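PDB 1TZV: transcription antitermination protein NusB from Thermotoga maritima, which probably takes part in transcription antitermination by binding the boxA sequence of ribosomal RNA operons, and exists as monomer and homodimer in equilibrium, the monomer being preferred. Local coordinates for residues E32-D36 against E37-K41; K42-E45 against D46-Y50; E106-E109 against I110-Y114. All coordinates share one frame; numbering follows the deposited sequence.

Interaction 1 of 3, residues E32-D36 against E37-K41; sequences EEILD and ETYDK
Asp36 and Thr38 meet at one carboxylate oxygen in the turn that follows helix 27-34. Asp36 OD1 accepts twice from Thr38: the hydroxyl OG1 reaches it at 2.6 Å on its syn lone pair, and the backbone N of Thr38 comes from above the carboxylate plane, with N to OD1 at 2.8 Å. The gripping pose follows from the first torsion of Asp36, which sets CG between the backbone N and the carbonyl carbon (chi1 57°) and turns the carboxylate over the following backbone. Within the same turn, Tyr39 N donates to Asp36 O at 3.0 Å with a nearly straight N-H...O angle of 165°.

The tight side is built on the buried Tyr39 ring. Leu35 CD2 lies over one face in a CH-pi contact, 4.0 Å from the ring centroid, while Asp36 OD1 stands near the ring plane at the edge, 3.4 Å from Tyr39 CD1. The Ile34 carbonyl adds an approach to the same ring, its O lying 3.6 Å from CE1 of Tyr39. Elsewhere Tyr39 packs on Ala11 of helix 5-19 and makes a cation-pi contact with Arg7, so the ring pins the turn to that helix.

The other side is looser and wetter. The Glu37 carboxylate is stacked roughly over that of Asp36, the two planes 29° apart, and this proximity of like charges, with OD2 of Asp36 4.0 Å from OE1 of Glu37, would be mildly unfavourable. A water donates to Asp36 OD2 at 2.7 Å and also to Thr38 OG1, bridging the two side chains. An Asx turn at Asp36 thus overlaps the type I beta turn from Asp36 to Tyr39, in the link between two helices of the all-helical NusB fold.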
loop_
_atom_site.group_PDB
_atom_site.type_symbol
_atom_site.label_atom_id
_atom_site.label_comp_id
_atom_site.label_asym_id
_atom_site.label_seq_id
_atom_site.Cartn_x
_atom_site.Cartn_y
_atom_site.Cartn_z
ATOM N N GLU A 32 -10.054 10.951 -5.656
ATOM C CA GLU A 32 -11.328 11.223 -6.334
ATOM C C GLU A 32 -11.191 11.445 -7.845
ATOM O O GLU A 32 -12.137 11.191 -8.599
ATOM C CB GLU A 32 -12.045 12.416 -5.692
ATOM C CG GLU A 32 -12.550 12.138 -4.272
ATOM C CD GLU A 32 -13.400 10.880 -4.168
ATOM O OE1 GLU A 32 -14.363 10.713 -4.949
ATOM O OE2 GLU A 32 -13.112 10.045 -3.293
ATOM N N GLU A 33 -10.035 11.916 -8.303
ATOM C CA GLU A 33 -9.824 12.119 -9.740
ATOM C C GLU A 33 -9.661 10.758 -10.423
ATOM O O GLU A 33 -10.059 10.565 -11.575
ATOM C CB GLU A 33 -8.561 12.938 -10.012
ATOM C CG GLU A 33 -8.539 14.341 -9.422
ATOM C CD GLU A 33 -7.257 15.082 -9.771
ATOM O OE1 GLU A 33 -6.293 14.422 -10.216
ATOM O OE2 GLU A 33 -7.212 16.315 -9.591
ATOM N N ILE A 34 -9.071 9.813 -9.696
ATOM C CA ILE A 34 -8.816 8.464 -10.204
ATOM C C ILE A 34 -10.087 7.622 -10.217
ATOM O O ILE A 34 -10.360 6.899 -11.183
ATOM C CB ILE A 34 -7.728 7.775 -9.331
ATOM C CG1 ILE A 34 -6.388 8.476 -9.569
ATOM C CG2 ILE A 34 -7.620 6.293 -9.654
ATOM C CD1 ILE A 34 -5.381 8.243 -8.466
ATOM N N LEU A 35 -10.865 7.715 -9.141
ATOM C CA LEU A 35 -12.110 6.964 -9.046
ATOM C C LEU A 35 -13.120 7.555 -10.025
ATOM O O LEU A 35 -13.274 8.772 -10.130
ATOM C CB LEU A 35 -12.678 7.015 -7.618
ATOM C CG LEU A 35 -11.803 6.373 -6.531
ATOM C CD1 LEU A 35 -12.428 6.614 -5.167
ATOM C CD2 LEU A 35 -11.634 4.876 -6.788
ATOM N N ASP A 36 -13.775 6.681 -10.769
ATOM C CA ASP A 36 -14.785 7.114 -11.722
ATOM C C ASP A 36 -15.822 6.020 -11.868
ATOM O O ASP A 36 -15.882 5.092 -11.054
ATOM C CB ASP A 36 -14.156 7.460 -13.082
ATOM C CG ASP A 36 -13.380 6.313 -13.684
ATOM O OD1 ASP A 36 -13.656 5.157 -13.329
ATOM O OD2 ASP A 36 -12.501 6.568 -14.533
ATOM N N GLU A 37 -16.640 6.132 -12.911
ATOM C CA GLU A 37 -17.700 5.173 -13.171
ATOM C C GLU A 37 -17.232 3.731 -13.335
ATOM O O GLU A 37 -18.024 2.804 -13.166
ATOM C CB GLU A 37 -18.496 5.598 -14.415
ATOM C CG GLU A 37 -17.624 5.994 -15.601
ATOM C CD GLU A 37 -16.928 7.335 -15.404
ATOM O OE1 GLU A 37 -15.976 7.631 -16.163
ATOM O OE2 GLU A 37 -17.338 8.100 -14.502
ATOM N N THR A 38 -15.956 3.528 -13.655
ATOM C CA THR A 38 -15.455 2.164 -13.826
ATOM C C THR A 38 -15.234 1.427 -12.502
ATOM O O THR A 38 -14.976 0.219 -12.491
ATOM C CB THR A 38 -14.149 2.119 -14.659
ATOM O OG1 THR A 38 -13.067 2.696 -13.921
ATOM C CG2 THR A 38 -14.332 2.879 -15.965
ATOM N N TYR A 39 -15.350 2.147 -11.386
ATOM C CA TYR A 39 -15.189 1.538 -10.069
ATOM C C TYR A 39 -16.557 1.421 -9.418
ATOM O O TYR A 39 -17.319 2.390 -9.417
ATOM C CB TYR A 39 -14.283 2.393 -9.174
ATOM C CG TYR A 39 -12.847 2.470 -9.634
ATOM C CD1 TYR A 39 -12.475 3.320 -10.669
ATOM C CD2 TYR A 39 -11.866 1.673 -9.038
ATOM C CE1 TYR A 39 -11.161 3.382 -11.105
ATOM C CE2 TYR A 39 -10.550 1.726 -9.469
ATOM C CZ TYR A 39 -10.208 2.579 -10.496
ATOM O OH TYR A 39 -8.906 2.646 -10.919
ATOM N N ASP A 40 -16.883 0.253 -8.872
ATOM C CA ASP A 40 -18.191 0.097 -8.244
ATOM C C ASP A 40 -18.247 0.714 -6.848
ATOM O O ASP A 40 -17.220 1.130 -6.289
ATOM C CB ASP A 40 -18.664 -1.379 -8.242
ATOM C CG ASP A 40 -17.780 -2.314 -7.420
ATOM O OD1 ASP A 40 -16.974 -1.840 -6.590
ATOM O OD2 ASP A 40 -17.912 -3.559 -7.583
ATOM N N LYS A 41 -19.451 0.813 -6.296
ATOM C CA LYS A 41 -19.647 1.421 -4.983
ATOM C C LYS A 41 -18.698 0.891 -3.902
ATOM O O LYS A 41 -18.112 1.673 -3.143
ATOM C CB LYS A 41 -21.118 1.237 -4.558
ATOM C CG LYS A 41 -21.441 1.707 -3.149
ATOM C CD LYS A 41 -22.897 1.417 -2.795
ATOM C CE LYS A 41 -23.207 1.796 -1.352
ATOM N NZ LYS A 41 -23.128 3.268 -1.126
HETATM O O HOH W 1 -10.692 4.600 -15.070
#

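Interaction 2 of 3, residues K42-E45 against D46-Y50; sequences KAKE and DARRY
A salt-bridge network runs along helix 41-56, with the carboxylate of Asp46 held between Lys42, one turn earlier, and Arg49, three residues on. Lys42 NZ stands 3.1 Å from Asp46 OD2. The lysine arrives there because its CG is anti to the backbone N (chi1 176°) and its chain then bends at chi2 and chi4, folding the methylenes across the acid; Lys42 CE thereby comes within 3.0 Å of Asp46 OD2. The second oxygen serves the arginine: Arg49 NH2 donates to Asp46 OD1 at 3.1 Å. Asp46 OD1 lies close to the guanidinium plane, and NH2 meets it on the anti side, tilted 22° out of the carboxylate plane, while NH1 adds a weak bond to the same oxygen. Thus each carboxylate oxygen has its own cationic partner, which would be expected to favour the charged form of the buried Asp46. Arg49 is shared, its NE being paired with Glu95.

Through the backbone, regular i to i+4 alpha-helical bonds join the two halves, among them Asp46 N to Lys42 O at 2.8 Å and Ala47 N to Ala43 O at 2.9 Å. The helix is one of seven in this all-helical NusB fold, and it turns Ala47 to Val12 and Asp46 to Met8 of helix 5-19.

On a different side of the helix, Lys44 and Arg48 lie alongside one another and point the same way. Lys44 CB sits over one face of the Arg48 guanidinium, 3.6 Å from NH2 and offset toward the rim of the group. The two charged ends do not touch, with Lys44 NZ 5.3 Å from Arg48 NH1, and the arginine directs its NE to Glu32 on helix 27-34.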
loop_
_atom_site.group_PDB
_atom_site.type_symbol
_atom_site.label_atom_id
_atom_site.label_comp_id
_atom_site.label_asym_id
_atom_site.label_seq_id
_atom_site.Cartn_x
_atom_site.Cartn_y
_atom_site.Cartn_z
ATOM N N LYS A 42 -18.543 -0.426 -3.834
ATOM C CA LYS A 42 -17.669 -1.050 -2.839
ATOM C C LYS A 42 -16.196 -0.673 -3.055
ATOM O O LYS A 42 -15.479 -0.370 -2.099
ATOM C CB LYS A 42 -17.828 -2.574 -2.894
ATOM C CG LYS A 42 -16.902 -3.341 -1.972
ATOM C CD LYS A 42 -17.266 -3.164 -0.514
ATOM C CE LYS A 42 -16.197 -3.779 0.381
ATOM N NZ LYS A 42 -15.692 -5.066 -0.179
ATOM N N ALA A 43 -15.746 -0.693 -4.304
ATOM C CA ALA A 43 -14.349 -0.344 -4.583
ATOM C C ALA A 43 -14.076 1.118 -4.215
ATOM O O ALA A 43 -13.002 1.443 -3.706
ATOM C CB ALA A 43 -14.036 -0.588 -6.041
ATOM N N LYS A 44 -15.036 2.008 -4.450
ATOM C CA LYS A 44 -14.832 3.404 -4.095
ATOM C C LYS A 44 -14.771 3.542 -2.585
ATOM O O LYS A 44 -13.951 4.276 -2.051
ATOM C CB LYS A 44 -15.961 4.277 -4.651
ATOM C CG LYS A 44 -15.939 4.413 -6.158
ATOM C CD LYS A 44 -17.107 5.286 -6.634
ATOM C CE LYS A 44 -17.079 5.480 -8.143
ATOM N NZ LYS A 44 -18.320 6.136 -8.646
ATOM N N GLU A 45 -15.671 2.854 -1.898
ATOM C CA GLU A 45 -15.705 2.884 -0.443
ATOM C C GLU A 45 -14.376 2.371 0.118
ATOM O O GLU A 45 -13.777 2.985 0.999
ATOM C CB GLU A 45 -16.848 1.994 0.063
ATOM C CG GLU A 45 -17.003 1.908 1.562
ATOM C CD GLU A 45 -17.998 0.832 1.970
ATOM O OE1 GLU A 45 -18.938 0.564 1.185
ATOM O OE2 GLU A 45 -17.846 0.265 3.075
ATOM N N ASP A 46 -13.936 1.223 -0.388
ATOM C CA ASP A 46 -12.692 0.633 0.087
ATOM C C ASP A 46 -11.481 1.528 -0.186
ATOM O O ASP A 46 -10.691 1.776 0.719
ATOM C CB ASP A 46 -12.478 -0.739 -0.556
ATOM C CG ASP A 46 -13.524 -1.755 -0.135
ATOM O OD1 ASP A 46 -14.150 -1.567 0.926
ATOM O OD2 ASP A 46 -13.694 -2.758 -0.863
ATOM N N ALA A 47 -11.351 2.019 -1.413
ATOM C CA ALA A 47 -10.210 2.877 -1.751
ATOM C C ALA A 47 -10.168 4.109 -0.863
ATOM O O ALA A 47 -9.110 4.492 -0.371
ATOM C CB ALA A 47 -10.264 3.267 -3.199
ATOM N N ARG A 48 -11.335 4.715 -0.619
ATOM C CA ARG A 48 -11.402 5.891 0.249
ATOM C C ARG A 48 -10.969 5.559 1.694
ATOM O O ARG A 48 -10.252 6.344 2.331
ATOM C CB ARG A 48 -12.830 6.485 0.232
ATOM C CG ARG A 48 -13.164 7.136 -1.087
ATOM C CD ARG A 48 -14.660 7.464 -1.223
ATOM N NE ARG A 48 -14.900 8.078 -2.522
ATOM C CZ ARG A 48 -16.010 7.919 -3.240
ATOM N NH1 ARG A 48 -16.124 8.514 -4.417
ATOM N NH2 ARG A 48 -16.993 7.167 -2.773
ATOM N N ARG A 49 -11.405 4.414 2.217
ATOM C CA ARG A 49 -11.033 4.014 3.567
ATOM C C ARG A 49 -9.501 3.814 3.637
ATOM O O ARG A 49 -8.841 4.247 4.595
ATOM C CB ARG A 49 -11.756 2.716 3.971
ATOM C CG ARG A 49 -11.417 2.265 5.375
ATOM C CD ARG A 49 -12.115 0.954 5.785
ATOM N NE ARG A 49 -11.659 -0.193 5.002
ATOM C CZ ARG A 49 -12.333 -0.712 3.982
ATOM N NH1 ARG A 49 -11.837 -1.745 3.317
ATOM N NH2 ARG A 49 -13.514 -0.219 3.634
ATOM N N TYR A 50 -8.952 3.134 2.630
ATOM C CA TYR A 50 -7.499 2.918 2.565
ATOM C C TYR A 50 -6.725 4.243 2.578
ATOM O O TYR A 50 -5.805 4.436 3.379
ATOM C CB TYR A 50 -7.106 2.160 1.277
ATOM C CG TYR A 50 -7.095 0.640 1.352
ATOM C CD1 TYR A 50 -8.268 -0.077 1.628
ATOM C CD2 TYR A 50 -5.921 -0.085 1.099
ATOM C CE1 TYR A 50 -8.268 -1.476 1.633
ATOM C CE2 TYR A 50 -5.919 -1.482 1.112
ATOM C CZ TYR A 50 -7.089 -2.164 1.368
ATOM O OH TYR A 50 -7.085 -3.538 1.300
#

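Interaction 3 of 3, residues E106-E109 against I110-Y114; sequences EAIE and IAKRY
The first torsion of Ile108 (chi1 -70°) sets CG2 anti to the backbone N, where it meets the side chain of Lys112, whose CG is anti to its own carbonyl carbon and whose extended chain runs alongside the isoleucine. Ile108 CG2 packs on its methylenes, 3.7 Å from Lys112 CE, so an apolar stretch of lysine lies against the branched side chain while Lys112 NZ forms a salt bridge with Glu117.

Closer to the backbone, Ile110 CG1 sits 3.5 Å from Glu106 O and Arg113 CB only 3.2 Å from Glu109 O. Four i to i+4 bonds tie the halves together, with Ala111 N to Ala107 O at 3.0 Å nearly along the C=O axis and Lys112 N to Ile108 O at 2.9 Å. Glu109 forms a salt bridge with Arg6, as does Glu106 in the conformer described.

Ile110 packs on Leu10 and Phe13 of helix 5-19 and on Val84 of helix 79-94, whereas Ala107 and Ala111 meet Leu127 and Val123 of helix 117-134. The contact is an amphipathic alpha-helical segment whose apolar side packs on these three helices of the all-helical NusB fold.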
loop_
_atom_site.group_PDB
_atom_site.type_symbol
_atom_site.label_atom_id
_atom_site.label_comp_id
_atom_site.label_asym_id
_atom_site.label_seq_id
_atom_site.Cartn_x
_atom_site.Cartn_y
_atom_site.Cartn_z
ATOM N N GLU A 106 0.329 -9.523 -3.453
ATOM C CA GLU A 106 -0.184 -8.440 -4.289
ATOM C C GLU A 106 0.727 -7.225 -4.275
ATOM O O GLU A 106 0.886 -6.544 -5.287
ATOM C CB GLU A 106 -1.580 -8.026 -3.833
ATOM C CG GLU A 106 -2.636 -9.070 -4.079
ATOM C CD GLU A 106 -2.593 -9.594 -5.491
ATOM O OE1 GLU A 106 -2.489 -8.775 -6.423
ATOM O OE2 GLU A 106 -2.669 -10.824 -5.674
ATOM N N ALA A 107 1.334 -6.957 -3.129
ATOM C CA ALA A 107 2.221 -5.801 -3.000
ATOM C C ALA A 107 3.434 -6.057 -3.910
ATOM O O ALA A 107 3.898 -5.160 -4.616
ATOM C CB ALA A 107 2.673 -5.645 -1.564
ATOM N N ILE A 108 3.973 -7.269 -3.887
ATOM C CA ILE A 108 5.101 -7.632 -4.736
ATOM C C ILE A 108 4.711 -7.417 -6.202
ATOM O O ILE A 108 5.531 -6.933 -6.995
ATOM C CB ILE A 108 5.498 -9.124 -4.525
ATOM C CG1 ILE A 108 6.131 -9.316 -3.147
ATOM C CG2 ILE A 108 6.454 -9.593 -5.625
ATOM C CD1 ILE A 108 6.174 -10.792 -2.721
ATOM N N GLU A 109 3.494 -7.786 -6.578
ATOM C CA GLU A 109 3.027 -7.597 -7.957
ATOM C C GLU A 109 3.090 -6.123 -8.345
ATOM O O GLU A 109 3.519 -5.794 -9.468
ATOM C CB GLU A 109 1.581 -8.072 -8.133
ATOM C CG GLU A 109 1.338 -9.584 -8.214
ATOM C CD GLU A 109 -0.162 -9.935 -8.159
ATOM O OE1 GLU A 109 -1.011 -9.032 -8.360
ATOM O OE2 GLU A 109 -0.499 -11.117 -7.919
ATOM N N ILE A 110 2.659 -5.224 -7.461
ATOM C CA ILE A 110 2.705 -3.804 -7.791
ATOM C C ILE A 110 4.148 -3.344 -7.921
ATOM O O ILE A 110 4.487 -2.609 -8.852
ATOM C CB ILE A 110 1.962 -2.956 -6.730
ATOM C CG1 ILE A 110 0.481 -3.360 -6.687
ATOM C CG2 ILE A 110 2.080 -1.452 -7.086
ATOM C CD1 ILE A 110 -0.334 -2.619 -5.591
ATOM N N ALA A 111 5.014 -3.764 -7.009
ATOM C CA ALA A 111 6.415 -3.372 -7.074
ATOM C C ALA A 111 7.051 -3.846 -8.374
ATOM O O ALA A 111 7.827 -3.104 -8.978
ATOM C CB ALA A 111 7.182 -3.937 -5.884
ATOM N N LYS A 112 6.735 -5.053 -8.817
ATOM C CA LYS A 112 7.302 -5.568 -10.066
ATOM C C LYS A 112 6.714 -4.845 -11.274
ATOM O O LYS A 112 7.418 -4.578 -12.258
ATOM C CB LYS A 112 7.041 -7.065 -10.181
ATOM C CG LYS A 112 7.889 -7.875 -9.236
ATOM C CD LYS A 112 7.655 -9.371 -9.440
ATOM C CE LYS A 112 8.594 -10.197 -8.587
ATOM N NZ LYS A 112 8.447 -11.647 -8.900
ATOM N N ARG A 113 5.435 -4.503 -11.186
ATOM C CA ARG A 113 4.702 -3.807 -12.240
ATOM C C ARG A 113 5.424 -2.540 -12.673
ATOM O O ARG A 113 5.625 -2.305 -13.881
ATOM C CB ARG A 113 3.295 -3.456 -11.709
ATOM C CG ARG A 113 2.352 -2.703 -12.642
ATOM C CD ARG A 113 1.011 -2.453 -11.918
ATOM N NE ARG A 113 0.077 -1.673 -12.732
ATOM C CZ ARG A 113 -0.714 -2.184 -13.667
ATOM N NH1 ARG A 113 -1.516 -1.393 -14.354
ATOM N NH2 ARG A 113 -0.709 -3.490 -13.908
ATOM N N TYR A 114 5.825 -1.734 -11.703
ATOM C CA TYR A 114 6.469 -0.461 -11.972
ATOM C C TYR A 114 7.951 -0.447 -11.701
ATOM O O TYR A 114 8.577 0.603 -11.830
ATOM C CB TYR A 114 5.840 0.643 -11.127
ATOM C CG TYR A 114 4.355 0.777 -11.306
ATOM C CD1 TYR A 114 3.470 0.287 -10.351
ATOM C CD2 TYR A 114 3.840 1.384 -12.436
ATOM C CE1 TYR A 114 2.101 0.399 -10.531
ATOM C CE2 TYR A 114 2.475 1.513 -12.628
ATOM C CZ TYR A 114 1.611 1.012 -11.670
ATOM O OH TYR A 114 0.254 1.134 -11.855
#

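In the fold
Interactions 1 and 2 follow one another along the chain and touch, their centres about 10 Å apart. A salt bridge from Glu32 OE2 to Arg48 NE, at 2.8 Å, ties helix 27-34 to helix 41-56 across the intervening turn, and the Lys44 side chain packs against that turn, its CE 3.2 Å from Asp36 O. Interaction 3 stands apart, with centres about 22 Å from interaction 1 and 20 Å from interaction 2, and nearest atoms about 9 Å away in both cases. Helix 5-19 connects all three, since Ile34, Tyr39, Asp46, Ala47 and Ile110 each pack on it.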